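Plm1 (Streptomyces sp. HK803, PDB 4HXY) probably reduces a beta-keto group with NADPH during polyketide chain assembly, as the ketoreductase of the first module of phoslactomycin biosynthesis. Local coordinates at residues V248-R253 against L305-L310; R271-A276 against P312-F317; A298-G303 against A337-L342. All coordinates share one frame; numbering follows the deposited sequence. Where two conformers were deposited one is given.

Followed from the N terminus, the chain passes through the first partner of each contact (248-253, 271-276, 298-303) and then the second partners in the same order (305-310, 312-317, 337-342), so every pair of interactions crosses. Interaction 1 closes 51 intervening residues, between the turn after strand 242-247 and the C-terminal end of helix 290-310. Interaction 2 closes 35, pairing strand 270-275 directly with strand 316-322, that helix being part of the connecting chain. Interaction 3 closes 33 and packs the helix on helix 333-351. Leu307 of interaction 1 packs on Val273, His275 and Phe317 of interaction 2, while His275 probably bonds to Lys300 O in interaction 3. All three touch NADPH.

Interaction 1. Residues V248-R253 against L305-L310; sequences VDVTDR and LLLDEL. With NDP (NADPH dihydro-nicotinamide-adenine-dinucleotide phosphate), chain C.
Residues 249-252 form a type I turn, closed by Asp252 N to Asp249 O at 2.9 Å, and helix 305-310 comes closest to it at Thr251 and Leu306, whose CA atoms lie 6.8 Å apart. Leu306 carries most of the apolar contact. With CG anti to the backbone N, its CD2 settles 3.3 Å from Val250 O, a buried oxygen with no polar partner in the model, while CD1 sits 3.8 Å above the Arg253 guanidinium plane, over its centre. Val250 CG2 meets Leu307 CD1, the side chains crossing at about a right angle. The guanidinium, swung round by a bend at chi3 (-73°), grips Glu309 end-on: Arg253 NH1 comes to Glu309 OE2 at 2.8 Å from above the carboxylate plane, and NH2 meets OE1 at 2.9 Å on the syn lone pair. The two planes are 40° apart. This is the adenine end of the NADPH pocket in the Rossmann fold: Val250 N reaches N1A almost straight (178°), and N6A donates to Asp249 OD1. Thr251 N (3.0 Å, an Asx turn) and Thr251 OG1 approach Asp249 OD1 from above the carboxylate plane, so three donors converge on OD1. Asp252 OD1 caps helix 253-265 at Ala255 N. Met256 of that helix packs against Val250, Leu306 and Leu307, and Leu307 also reaches strands 189-193 and 270-275.

Interaction 2. Residues R271-A276 against P312-F317; sequences RTVVHA and PDLDDF. With NDP (NADPH dihydro-nicotinamide-adenine-dinucleotide phosphate), chain C.
Two successive turns in the Arg271 chain, at chi2 (-56°) and chi3 (-59°), fold its guanidinium back over the loop before strand 316-322, where Asp315 offers its carboxylate with CG anti to the carbonyl carbon. Arg271 NH2 meets Asp315 OD1 at 2.9 Å, a salt bridge whose hydrogen bond is weak, the N-H pointing well off the oxygen; the two flat groups stand 84° apart. Arg271 NH1 makes a second weak bond, to Asp313 O at 2.7 Å, so the guanidinium bridges Asp313 and Asp315. The backbone bonds are firmer: Asp315 N to Arg271 O at 2.8 Å is short but bent, in the carbonyl plane, and Val273 N to Asp316 O at 3.1 Å is straighter, its donor above the carbonyl plane. These bonds open the parallel pairing of two central strands in the Rossmann fold, Thr272 opposite Asp316 and Val273 opposite Phe317, with helix 290-310 connecting them. An alanine in place of Asp315 would lose the salt bridge and a water contact, and would probably leave the Arg271 guanidinium less firmly placed, with the weak bond to Asp313 O remaining. That water accepts from Thr272 OG1 at 2.6 Å and donates to Asp315 OD2. A second water donates to both Thr272 OG1 and Asp316 OD2, while Asp316 OD1 pairs with Arg355. On the face holding Val273 and Phe317, Val273 CG2 touches Leu314 CD1 at 3.8 Å, and Leu307 of helix 290-310 covers both residues. Past the strand, Ala276 O accepts from the nicotinamide ribose O3D at 3.1 Å.

Interaction 3. Residues A298-G303 against A337-L342; sequences AAKVEG and AGNACL. With NDP (NADPH dihydro-nicotinamide-adenine-dinucleotide phosphate), chain C.
Helices 298-303 and 337-342 run nearly parallel, 25° apart with axes 8.8 Å from each other, and the tightest point is where Val301 meets Gly338. Val301 CG2, anti to the carbonyl carbon, presses to 3.4 Å from Gly338 CA, shorter than usual carbon contact. Gly338 permits this approach: a side chain there would point at helix 298-303 and crowd Lys300 CD. The Val301 CG2 methyl also lies 3.7 Å from Cys341 CB. Beside this close contact the Lys300 side chain crosses Leu342 at about a right angle, its CG 3.6 Å from Leu342 CD1, after which it bends at chi3 (-82°) and chi4 (-72°) toward the cofactor. Lys300 NZ thereby meets Asn339 OD1 at 3.1 Å, from above the carbonyl plane. Lys300 NZ also donates to two nicotinamide ribose oxygens of NADPH, O3D at 2.9 Å and O2D at 3.0 Å. With Tyr335, whose OH also bonds to NADPH, the placing of Lys300 and Asn339 is consistent with the active-site set of polyketide ketoreductases, where lysine and asparagine have exchanged places relative to most short-chain dehydrogenases. Asn339 ND2 is steadied by a weak bond to Tyr335 O. The other flank of helix 298-303 is looser. Ala298 and Glu302 are partly exposed and touch nothing of helix 337-342; Glu302 pairs instead with Arg106. A wider pi-type turn occurs here, Gly303 N reaching back to Ala298 O at 3.2 Å.

Interaction 1. Residues V248-R253 against L305-L310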
loop_
_atom_site.group_PDB
_atom_site.type_symbol
_atom_site.label_atom_id
_atom_site.label_comp_id
_atom_site.label_asym_id
_atom_site.label_seq_id
_atom_site.Cartn_x
_atom_site.Cartn_y
_atom_site.Cartn_z
ATOM N N VAL A 248 15.870 6.973 -16.903
ATOM C CA VAL A 248 14.540 6.704 -17.437
ATOM C C VAL A 248 13.499 6.983 -16.353
ATOM O O VAL A 248 13.687 6.623 -15.211
ATOM C CB VAL A 248 14.379 5.232 -17.955
ATOM C CG1 VAL A 248 12.956 4.924 -18.386
ATOM C CG2 VAL A 248 15.316 4.948 -19.138
ATOM N N ASP A 249 12.455 7.707 -16.729
ATOM C CA ASP A 249 11.266 7.865 -15.884
ATOM C C ASP A 249 10.414 6.586 -15.978
ATOM O O ASP A 249 9.933 6.222 -17.042
ATOM C CB ASP A 249 10.496 9.080 -16.402
ATOM C CG ASP A 249 9.291 9.451 -15.553
ATOM O OD1 ASP A 249 8.847 8.645 -14.733
ATOM O OD2 ASP A 249 8.798 10.586 -15.741
ATOM N N VAL A 250 10.206 5.935 -14.835
ATOM C CA VAL A 250 9.507 4.648 -14.765
ATOM C C VAL A 250 8.036 4.751 -15.187
ATOM O O VAL A 250 7.401 3.733 -15.459
ATOM C CB VAL A 250 9.652 4.010 -13.349
ATOM C CG1 VAL A 250 8.800 4.768 -12.313
ATOM C CG2 VAL A 250 9.326 2.509 -13.388
ATOM N N THR A 251 7.502 5.971 -15.252
ATOM C CA THR A 251 6.135 6.210 -15.702
ATOM C C THR A 251 6.043 6.519 -17.206
ATOM O O THR A 251 4.935 6.632 -17.739
ATOM C CB THR A 251 5.449 7.379 -14.932
ATOM O OG1 THR A 251 6.012 8.645 -15.313
ATOM C CG2 THR A 251 5.579 7.204 -13.405
ATOM N N ASP A 252 7.187 6.634 -17.881
ATOM C CA ASP A 252 7.226 7.008 -19.300
ATOM C C ASP A 252 7.127 5.768 -20.188
ATOM O O ASP A 252 8.086 5.003 -20.342
ATOM C CB ASP A 252 8.505 7.804 -19.594
ATOM C CG ASP A 252 8.581 8.319 -21.020
ATOM O OD1 ASP A 252 8.168 7.629 -21.962
ATOM O OD2 ASP A 252 9.089 9.433 -21.197
ATOM N N ARG A 253 5.950 5.577 -20.759
ATOM C CA ARG A 253 5.660 4.381 -21.536
ATOM C C ARG A 253 6.606 4.204 -22.726
ATOM O O ARG A 253 7.081 3.096 -22.986
ATOM C CB ARG A 253 4.225 4.411 -22.035
ATOM C CG ARG A 253 3.832 3.196 -22.871
ATOM C CD ARG A 253 2.389 3.307 -23.320
ATOM N NE ARG A 253 1.492 3.064 -22.192
ATOM C CZ ARG A 253 1.091 1.861 -21.800
ATOM N NH1 ARG A 253 1.475 0.777 -22.461
ATOM N NH2 ARG A 253 0.287 1.745 -20.755
ATOM N N LEU A 305 2.355 -0.394 -12.444
ATOM C CA LEU A 305 1.331 -0.809 -13.384
ATOM C C LEU A 305 1.928 -0.919 -14.781
ATOM O O LEU A 305 1.590 -1.833 -15.531
ATOM C CB LEU A 305 0.169 0.174 -13.409
ATOM C CG LEU A 305 -0.743 0.066 -12.182
ATOM C CD1 LEU A 305 -1.661 1.296 -12.077
ATOM C CD2 LEU A 305 -1.556 -1.224 -12.113
ATOM N N LEU A 306 2.803 0.020 -15.120
ATOM C CA LEU A 306 3.446 -0.006 -16.448
ATOM C C LEU A 306 4.372 -1.216 -16.545
ATOM O O LEU A 306 4.344 -1.950 -17.545
ATOM C CB LEU A 306 4.216 1.283 -16.692
ATOM C CG LEU A 306 4.880 1.462 -18.063
ATOM C CD1 LEU A 306 3.874 1.342 -19.202
ATOM C CD2 LEU A 306 5.595 2.802 -18.101
ATOM N N LEU A 307 5.137 -1.476 -15.485
ATOM C CA LEU A 307 6.026 -2.642 -15.462
ATOM C C LEU A 307 5.247 -3.942 -15.599
ATOM O O LEU A 307 5.665 -4.851 -16.302
ATOM C CB LEU A 307 6.857 -2.690 -14.191
ATOM C CG LEU A 307 7.970 -1.649 -14.076
ATOM C CD1 LEU A 307 8.348 -1.426 -12.604
ATOM C CD2 LEU A 307 9.188 -2.052 -14.906
ATOM N N ASP A 308 4.140 -4.050 -14.874
ATOM C CA ASP A 308 3.303 -5.234 -14.913
ATOM C C ASP A 308 2.794 -5.459 -16.338
ATOM O O ASP A 308 2.805 -6.586 -16.847
ATOM C CB ASP A 308 2.126 -5.077 -13.935
ATOM C CG ASP A 308 1.098 -6.193 -14.053
ATOM O OD1 ASP A 308 1.407 -7.367 -13.784
ATOM O OD2 ASP A 308 -0.040 -5.881 -14.416
ATOM N N GLU A 309 2.351 -4.392 -16.980
ATOM C CA GLU A 309 1.819 -4.493 -18.335
ATOM C C GLU A 309 2.875 -4.905 -19.373
ATOM O O GLU A 309 2.616 -5.776 -20.241
ATOM C CB GLU A 309 1.157 -3.186 -18.722
ATOM C CG GLU A 309 0.547 -3.206 -20.118
ATOM C CD GLU A 309 0.205 -1.829 -20.610
ATOM O OE1 GLU A 309 -0.001 -0.927 -19.766
ATOM O OE2 GLU A 309 0.181 -1.638 -21.856
ATOM N N LEU A 310 4.049 -4.302 -19.290
ATOM C CA LEU A 310 5.085 -4.491 -20.311
ATOM C C LEU A 310 5.889 -5.776 -20.100
ATOM O O LEU A 310 6.608 -6.220 -21.018
ATOM C CB LEU A 310 6.046 -3.292 -20.346
ATOM C CG LEU A 310 5.467 -1.912 -20.697
ATOM C CD1 LEU A 310 6.555 -0.817 -20.647
ATOM C CD2 LEU A 310 4.756 -1.931 -22.036
HETATM P PA NDP C . 15.437 6.862 -2.274
HETATM O O1A NDP C . 16.875 6.789 -1.883
HETATM O O2A NDP C . 14.807 8.213 -2.428
HETATM O O5B NDP C . 15.226 6.053 -3.634
HETATM C C5B NDP C . 14.096 6.303 -4.443
HETATM C C4B NDP C . 14.502 6.135 -5.878
HETATM O O4B NDP C . 13.388 6.322 -6.728
HETATM C C3B NDP C . 15.528 7.148 -6.327
HETATM O O3B NDP C . 16.584 6.429 -6.993
HETATM C C2B NDP C . 14.801 8.050 -7.298
HETATM O O2B NDP C . 15.793 8.490 -8.203
HETATM C C1B NDP C . 13.781 7.065 -7.862
HETATM N N9A NDP C . 12.626 7.641 -8.539
HETATM C C8A NDP C . 11.688 8.517 -8.035
HETATM N N7A NDP C . 10.799 8.812 -9.009
HETATM C C5A NDP C . 11.145 8.107 -10.134
HETATM C C6A NDP C . 10.604 8.004 -11.405
HETATM N N6A NDP C . 9.514 8.649 -11.811
HETATM N N1A NDP C . 11.244 7.189 -12.322
HETATM C C2A NDP C . 12.375 6.463 -11.968
HETATM N N3A NDP C . 12.924 6.560 -10.715
HETATM C C4A NDP C . 12.295 7.371 -9.822
HETATM O O3 NDP C . 14.514 6.053 -1.231
HETATM P PN NDP C . 14.793 4.647 -0.554
HETATM O O1N NDP C . 14.728 4.867 0.908
HETATM O O2N NDP C . 15.954 3.927 -1.114
HETATM O O5D NDP C . 13.440 3.845 -0.835
HETATM C C5D NDP C . 13.228 3.150 -2.037
HETATM C C4D NDP C . 11.873 2.466 -1.959
HETATM O O4D NDP C . 11.743 1.756 -0.740
HETATM C C3D NDP C . 10.733 3.456 -1.996
HETATM O O3D NDP C . 9.769 3.016 -2.905
HETATM C C2D NDP C . 10.159 3.444 -0.595
HETATM O O2D NDP C . 8.780 3.751 -0.554
HETATM C C1D NDP C . 10.506 2.047 -0.123
HETATM N N1N NDP C . 10.672 1.984 1.335
HETATM C C2N NDP C . 11.756 2.551 1.941
HETATM C C3N NDP C . 11.865 2.649 3.329
HETATM C C7N NDP C . 13.075 3.194 3.983
HETATM O O7N NDP C . 13.142 3.029 5.348
HETATM N N7N NDP C . 14.046 3.849 3.366
HETATM C C4N NDP C . 10.923 1.825 4.166
HETATM C C5N NDP C . 9.782 1.234 3.406
HETATM C C6N NDP C . 9.712 1.315 2.035
HETATM P P2B NDP C . 15.584 9.717 -9.208
HETATM O O1X NDP C . 16.946 9.923 -9.832
HETATM O O2X NDP C . 15.112 10.966 -8.452
HETATM O O3X NDP C . 14.551 9.389 -10.205
#

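Interaction 2. Residues R271-A276 against P312-F317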
loop_
_atom_site.group_PDB
_atom_site.type_symbol
_atom_site.label_atom_id
_atom_site.label_comp_id
_atom_site.label_asym_id
_atom_site.label_seq_id
_atom_site.Cartn_x
_atom_site.Cartn_y
_atom_site.Cartn_z
ATOM N N ARG A 271 14.261 -10.384 -16.808
ATOM C CA ARG A 271 13.717 -11.574 -16.137
ATOM C C ARG A 271 13.270 -11.317 -14.699
ATOM O O ARG A 271 12.424 -12.034 -14.196
ATOM C CB ARG A 271 14.745 -12.721 -16.147
ATOM C CG ARG A 271 15.227 -13.132 -17.550
ATOM C CD ARG A 271 14.068 -13.520 -18.444
ATOM N NE ARG A 271 13.312 -14.640 -17.872
ATOM C CZ ARG A 271 11.989 -14.785 -17.929
ATOM N NH1 ARG A 271 11.218 -13.875 -18.522
ATOM N NH2 ARG A 271 11.430 -15.849 -17.371
ATOM N N THR A 272 13.833 -10.299 -14.049
ATOM C CA THR A 272 13.464 -9.934 -12.675
ATOM C C THR A 272 13.303 -8.428 -12.609
ATOM O O THR A 272 14.097 -7.676 -13.192
ATOM C CB THR A 272 14.511 -10.402 -11.639
ATOM O OG1 THR A 272 14.472 -11.828 -11.520
ATOM C CG2 THR A 272 14.274 -9.772 -10.245
ATOM N N VAL A 273 12.257 -8.000 -11.913
ATOM C CA VAL A 273 12.073 -6.599 -11.582
ATOM C C VAL A 273 12.044 -6.436 -10.074
ATOM O O VAL A 273 11.326 -7.154 -9.383
ATOM C CB VAL A 273 10.756 -6.076 -12.131
ATOM C CG1 VAL A 273 10.479 -4.686 -11.559
ATOM C CG2 VAL A 273 10.793 -6.052 -13.658
ATOM N N VAL A 274 12.809 -5.473 -9.572
ATOM C CA VAL A 274 12.670 -5.014 -8.199
ATOM C C VAL A 274 12.279 -3.545 -8.302
ATOM O O VAL A 274 13.024 -2.742 -8.853
ATOM C CB VAL A 274 13.956 -5.143 -7.387
ATOM C CG1 VAL A 274 13.721 -4.592 -5.960
ATOM C CG2 VAL A 274 14.388 -6.602 -7.332
ATOM N N HIS A 275 11.084 -3.214 -7.827
ATOM C CA HIS A 275 10.545 -1.867 -8.009
ATOM C C HIS A 275 10.703 -1.075 -6.725
ATOM O O HIS A 275 9.895 -1.206 -5.808
ATOM C CB HIS A 275 9.084 -1.957 -8.437
ATOM C CG HIS A 275 8.400 -0.645 -8.661
ATOM N ND1 HIS A 275 8.909 0.337 -9.491
ATOM C CD2 HIS A 275 7.195 -0.194 -8.235
ATOM C CE1 HIS A 275 8.062 1.355 -9.524
ATOM N NE2 HIS A 275 6.994 1.045 -8.801
ATOM N N ALA A 276 11.745 -0.245 -6.679
ATOM C CA ALA A 276 12.017 0.620 -5.532
ATOM C C ALA A 276 11.874 2.109 -5.853
ATOM O O ALA A 276 12.126 2.949 -4.982
ATOM C CB ALA A 276 13.376 0.325 -4.966
ATOM N N PRO A 312 4.933 -9.299 -18.869
ATOM C CA PRO A 312 4.060 -10.406 -18.435
ATOM C C PRO A 312 4.767 -11.696 -18.043
ATOM O O PRO A 312 4.157 -12.517 -17.351
ATOM C CB PRO A 312 3.203 -10.679 -19.677
ATOM C CG PRO A 312 4.038 -10.211 -20.825
ATOM C CD PRO A 312 4.764 -8.994 -20.302
ATOM N N ASP A 313 6.014 -11.872 -18.487
ATOM C CA ASP A 313 6.766 -13.106 -18.294
ATOM C C ASP A 313 8.040 -12.785 -17.508
ATOM O O ASP A 313 9.039 -12.351 -18.085
ATOM C CB ASP A 313 7.131 -13.725 -19.658
ATOM C CG ASP A 313 5.920 -13.911 -20.567
ATOM O OD1 ASP A 313 4.864 -14.341 -20.055
ATOM O OD2 ASP A 313 6.015 -13.609 -21.789
ATOM N N LEU A 314 7.985 -12.923 -16.193
ATOM C CA LEU A 314 9.155 -12.683 -15.337
ATOM C C LEU A 314 9.320 -13.827 -14.360
ATOM O O LEU A 314 8.327 -14.447 -13.949
ATOM C CB LEU A 314 8.992 -11.404 -14.519
ATOM C CG LEU A 314 8.873 -10.098 -15.292
ATOM C CD1 LEU A 314 8.421 -8.955 -14.363
ATOM C CD2 LEU A 314 10.207 -9.794 -15.967
ATOM N N ASP A 315 10.566 -14.076 -13.973
ATOM C CA ASP A 315 10.909 -14.998 -12.898
ATOM C C ASP A 315 10.452 -14.453 -11.542
ATOM O O ASP A 315 10.090 -15.229 -10.644
ATOM C CB ASP A 315 12.429 -15.222 -12.821
ATOM C CG ASP A 315 12.996 -15.973 -14.036
ATOM O OD1 ASP A 315 12.230 -16.667 -14.715
ATOM O OD2 ASP A 315 14.219 -15.876 -14.284
ATOM N N ASP A 316 10.563 -13.131 -11.383
ATOM C CA ASP A 316 10.214 -12.438 -10.153
ATOM C C ASP A 316 9.805 -10.999 -10.419
ATOM O O ASP A 316 10.350 -10.343 -11.308
ATOM C CB ASP A 316 11.389 -12.468 -9.165
ATOM C CG ASP A 316 11.465 -13.766 -8.421
ATOM O OD1 ASP A 316 10.457 -14.138 -7.765
ATOM O OD2 ASP A 316 12.526 -14.428 -8.516
ATOM N N PHE A 317 8.845 -10.535 -9.635
ATOM C CA PHE A 317 8.325 -9.172 -9.709
ATOM C C PHE A 317 8.149 -8.730 -8.269
ATOM O O PHE A 317 7.195 -9.158 -7.603
ATOM C CB PHE A 317 6.992 -9.212 -10.462
ATOM C CG PHE A 317 6.361 -7.872 -10.728
ATOM C CD1 PHE A 317 6.662 -7.159 -11.865
ATOM C CD2 PHE A 317 5.374 -7.393 -9.900
ATOM C CE1 PHE A 317 6.041 -5.942 -12.145
ATOM C CE2 PHE A 317 4.736 -6.174 -10.180
ATOM C CZ PHE A 317 5.092 -5.446 -11.293
HETATM P PA NDP C . 15.437 6.862 -2.274
HETATM O O1A NDP C . 16.875 6.789 -1.883
HETATM O O2A NDP C . 14.807 8.213 -2.428
HETATM O O5B NDP C . 15.226 6.053 -3.634
HETATM C C5B NDP C . 14.096 6.303 -4.443
HETATM C C4B NDP C . 14.502 6.135 -5.878
HETATM O O4B NDP C . 13.388 6.322 -6.728
HETATM C C3B NDP C . 15.528 7.148 -6.327
HETATM O O3B NDP C . 16.584 6.429 -6.993
HETATM C C2B NDP C . 14.801 8.050 -7.298
HETATM O O2B NDP C . 15.793 8.490 -8.203
HETATM C C1B NDP C . 13.781 7.065 -7.862
HETATM N N9A NDP C . 12.626 7.641 -8.539
HETATM C C8A NDP C . 11.688 8.517 -8.035
HETATM N N7A NDP C . 10.799 8.812 -9.009
HETATM C C5A NDP C . 11.145 8.107 -10.134
HETATM C C6A NDP C . 10.604 8.004 -11.405
HETATM N N6A NDP C . 9.514 8.649 -11.811
HETATM N N1A NDP C . 11.244 7.189 -12.322
HETATM C C2A NDP C . 12.375 6.463 -11.968
HETATM N N3A NDP C . 12.924 6.560 -10.715
HETATM C C4A NDP C . 12.295 7.371 -9.822
HETATM O O3 NDP C . 14.514 6.053 -1.231
HETATM P PN NDP C . 14.793 4.647 -0.554
HETATM O O1N NDP C . 14.728 4.867 0.908
HETATM O O2N NDP C . 15.954 3.927 -1.114
HETATM O O5D NDP C . 13.440 3.845 -0.835
HETATM C C5D NDP C . 13.228 3.150 -2.037
HETATM C C4D NDP C . 11.873 2.466 -1.959
HETATM O O4D NDP C . 11.743 1.756 -0.740
HETATM C C3D NDP C . 10.733 3.456 -1.996
HETATM O O3D NDP C . 9.769 3.016 -2.905
HETATM C C2D NDP C . 10.159 3.444 -0.595
HETATM O O2D NDP C . 8.780 3.751 -0.554
HETATM C C1D NDP C . 10.506 2.047 -0.123
HETATM N N1N NDP C . 10.672 1.984 1.335
HETATM C C2N NDP C . 11.756 2.551 1.941
HETATM C C3N NDP C . 11.865 2.649 3.329
HETATM C C7N NDP C . 13.075 3.194 3.983
HETATM O O7N NDP C . 13.142 3.029 5.348
HETATM N N7N NDP C . 14.046 3.849 3.366
HETATM C C4N NDP C . 10.923 1.825 4.166
HETATM C C5N NDP C . 9.782 1.234 3.406
HETATM C C6N NDP C . 9.712 1.315 2.035
HETATM P P2B NDP C . 15.584 9.717 -9.208
HETATM O O1X NDP C . 16.946 9.923 -9.832
HETATM O O2X NDP C . 15.112 10.966 -8.452
HETATM O O3X NDP C . 14.551 9.389 -10.205
HETATM O O HOH W 1 15.701 -13.544 -13.109
HETATM O O HOH W 2 14.628 -14.018 -10.022
#

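Interaction 3. Residues A298-G303 against A337-L342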
loop_
_atom_site.group_PDB
_atom_site.type_symbol
_atom_site.label_atom_id
_atom_site.label_comp_id
_atom_site.label_asym_id
_atom_site.label_seq_id
_atom_site.Cartn_x
_atom_site.Cartn_y
_atom_site.Cartn_z
ATOM N N ALA A 298 2.766 8.644 -8.389
ATOM C CA ALA A 298 3.058 8.360 -9.804
ATOM C C ALA A 298 4.128 7.279 -10.001
ATOM O O ALA A 298 3.865 6.245 -10.635
ATOM C CB ALA A 298 3.496 9.614 -10.478
ATOM N N ALA A 299 5.348 7.542 -9.527
ATOM C CA ALA A 299 6.448 6.569 -9.722
ATOM C C ALA A 299 6.094 5.207 -9.136
ATOM O O ALA A 299 6.318 4.158 -9.748
ATOM C CB ALA A 299 7.761 7.073 -9.146
ATOM N N LYS A 300 5.542 5.214 -7.934
ATOM C CA LYS A 300 5.271 3.968 -7.229
ATOM C C LYS A 300 4.164 3.183 -7.935
ATOM O O LYS A 300 4.375 2.046 -8.359
ATOM C CB LYS A 300 4.941 4.273 -5.760
ATOM C CG LYS A 300 4.824 3.052 -4.898
ATOM C CD LYS A 300 4.771 3.423 -3.396
ATOM C CE LYS A 300 6.166 3.678 -2.771
ATOM N NZ LYS A 300 6.967 2.442 -2.602
ATOM N N VAL A 301 3.005 3.811 -8.134
ATOM C CA VAL A 301 1.819 3.119 -8.664
ATOM C C VAL A 301 1.812 3.017 -10.192
ATOM O O VAL A 301 1.648 1.928 -10.759
ATOM C CB VAL A 301 0.525 3.746 -8.188
ATOM C CG1 VAL A 301 -0.672 2.954 -8.708
ATOM C CG2 VAL A 301 0.484 3.791 -6.655
ATOM N N GLU A 302 1.930 4.151 -10.868
ATOM C CA GLU A 302 1.899 4.133 -12.324
ATOM C C GLU A 302 3.130 3.388 -12.883
ATOM O O GLU A 302 3.003 2.660 -13.873
ATOM C CB GLU A 302 1.746 5.554 -12.889
ATOM C CG GLU A 302 0.479 6.294 -12.373
ATOM C CD GLU A 302 -0.835 5.504 -12.527
ATOM O OE1 GLU A 302 -1.059 4.891 -13.603
ATOM O OE2 GLU A 302 -1.646 5.485 -11.563
ATOM N N GLY A 303 4.296 3.553 -12.255
ATOM C CA GLY A 303 5.478 2.739 -12.569
ATOM C C GLY A 303 5.229 1.244 -12.454
ATOM O O GLY A 303 5.544 0.472 -13.349
ATOM N N ALA A 337 -1.327 5.543 0.264
ATOM C CA ALA A 337 -2.200 5.107 -0.816
ATOM C C ALA A 337 -1.407 4.310 -1.849
ATOM O O ALA A 337 -1.818 3.231 -2.276
ATOM C CB ALA A 337 -2.870 6.304 -1.466
ATOM N N GLY A 338 -0.256 4.831 -2.228
ATOM C CA GLY A 338 0.560 4.185 -3.250
ATOM C C GLY A 338 1.037 2.828 -2.809
ATOM O O GLY A 338 1.067 1.880 -3.594
ATOM N N ASN A 339 1.425 2.723 -1.544
ATOM C CA ASN A 339 1.902 1.456 -1.026
ATOM C C ASN A 339 0.785 0.422 -0.946
ATOM O O ASN A 339 0.994 -0.746 -1.267
ATOM C CB ASN A 339 2.629 1.667 0.303
ATOM C CG ASN A 339 4.008 2.265 0.115
ATOM O OD1 ASN A 339 4.865 1.645 -0.495
ATOM N ND2 ASN A 339 4.232 3.468 0.648
ATOM N N ALA A 340 -0.415 0.853 -0.567
ATOM C CA ALA A 340 -1.565 -0.046 -0.541
ATOM C C ALA A 340 -1.862 -0.549 -1.960
ATOM O O ALA A 340 -2.264 -1.700 -2.154
ATOM C CB ALA A 340 -2.807 0.664 0.048
ATOM N N CYS A 341 -1.698 0.323 -2.944
ATOM C CA CYS A 341 -1.846 -0.081 -4.343
ATOM C C CYS A 341 -0.860 -1.176 -4.729
ATOM O O CYS A 341 -1.230 -2.123 -5.439
ATOM C CB CYS A 341 -1.695 1.109 -5.272
ATOM S SG CYS A 341 -3.070 2.300 -5.229
ATOM N N LEU A 342 0.388 -1.047 -4.291
ATOM C CA LEU A 342 1.409 -2.063 -4.614
ATOM C C LEU A 342 0.997 -3.421 -4.084
ATOM O O LEU A 342 1.103 -4.428 -4.768
ATOM C CB LEU A 342 2.765 -1.701 -4.021
ATOM C CG LEU A 342 3.515 -0.530 -4.617
ATOM C CD1 LEU A 342 4.883 -0.402 -3.926
ATOM C CD2 LEU A 342 3.654 -0.685 -6.143
HETATM P PA NDP C . 15.437 6.862 -2.274
HETATM O O1A NDP C . 16.875 6.789 -1.883
HETATM O O2A NDP C . 14.807 8.213 -2.428
HETATM O O5B NDP C . 15.226 6.053 -3.634
HETATM C C5B NDP C . 14.096 6.303 -4.443
HETATM C C4B NDP C . 14.502 6.135 -5.878
HETATM O O4B NDP C . 13.388 6.322 -6.728
HETATM C C3B NDP C . 15.528 7.148 -6.327
HETATM O O3B NDP C . 16.584 6.429 -6.993
HETATM C C2B NDP C . 14.801 8.050 -7.298
HETATM O O2B NDP C . 15.793 8.490 -8.203
HETATM C C1B NDP C . 13.781 7.065 -7.862
HETATM N N9A NDP C . 12.626 7.641 -8.539
HETATM C C8A NDP C . 11.688 8.517 -8.035
HETATM N N7A NDP C . 10.799 8.812 -9.009
HETATM C C5A NDP C . 11.145 8.107 -10.134
HETATM C C6A NDP C . 10.604 8.004 -11.405
HETATM N N6A NDP C . 9.514 8.649 -11.811
HETATM N N1A NDP C . 11.244 7.189 -12.322
HETATM C C2A NDP C . 12.375 6.463 -11.968
HETATM N N3A NDP C . 12.924 6.560 -10.715
HETATM C C4A NDP C . 12.295 7.371 -9.822
HETATM O O3 NDP C . 14.514 6.053 -1.231
HETATM P PN NDP C . 14.793 4.647 -0.554
HETATM O O1N NDP C . 14.728 4.867 0.908
HETATM O O2N NDP C . 15.954 3.927 -1.114
HETATM O O5D NDP C . 13.440 3.845 -0.835
HETATM C C5D NDP C . 13.228 3.150 -2.037
HETATM C C4D NDP C . 11.873 2.466 -1.959
HETATM O O4D NDP C . 11.743 1.756 -0.740
HETATM C C3D NDP C . 10.733 3.456 -1.996
HETATM O O3D NDP C . 9.769 3.016 -2.905
HETATM C C2D NDP C . 10.159 3.444 -0.595
HETATM O O2D NDP C . 8.780 3.751 -0.554
HETATM C C1D NDP C . 10.506 2.047 -0.123
HETATM N N1N NDP C . 10.672 1.984 1.335
HETATM C C2N NDP C . 11.756 2.551 1.941
HETATM C C3N NDP C . 11.865 2.649 3.329
HETATM C C7N NDP C . 13.075 3.194 3.983
HETATM O O7N NDP C . 13.142 3.029 5.348
HETATM N N7N NDP C . 14.046 3.849 3.366
HETATM C C4N NDP C . 10.923 1.825 4.166
HETATM C C5N NDP C . 9.782 1.234 3.406
HETATM C C6N NDP C . 9.712 1.315 2.035
HETATM P P2B NDP C . 15.584 9.717 -9.208
HETATM O O1X NDP C . 16.946 9.923 -9.832
HETATM O O2X NDP C . 15.112 10.966 -8.452
HETATM O O3X NDP C . 14.551 9.389 -10.205
#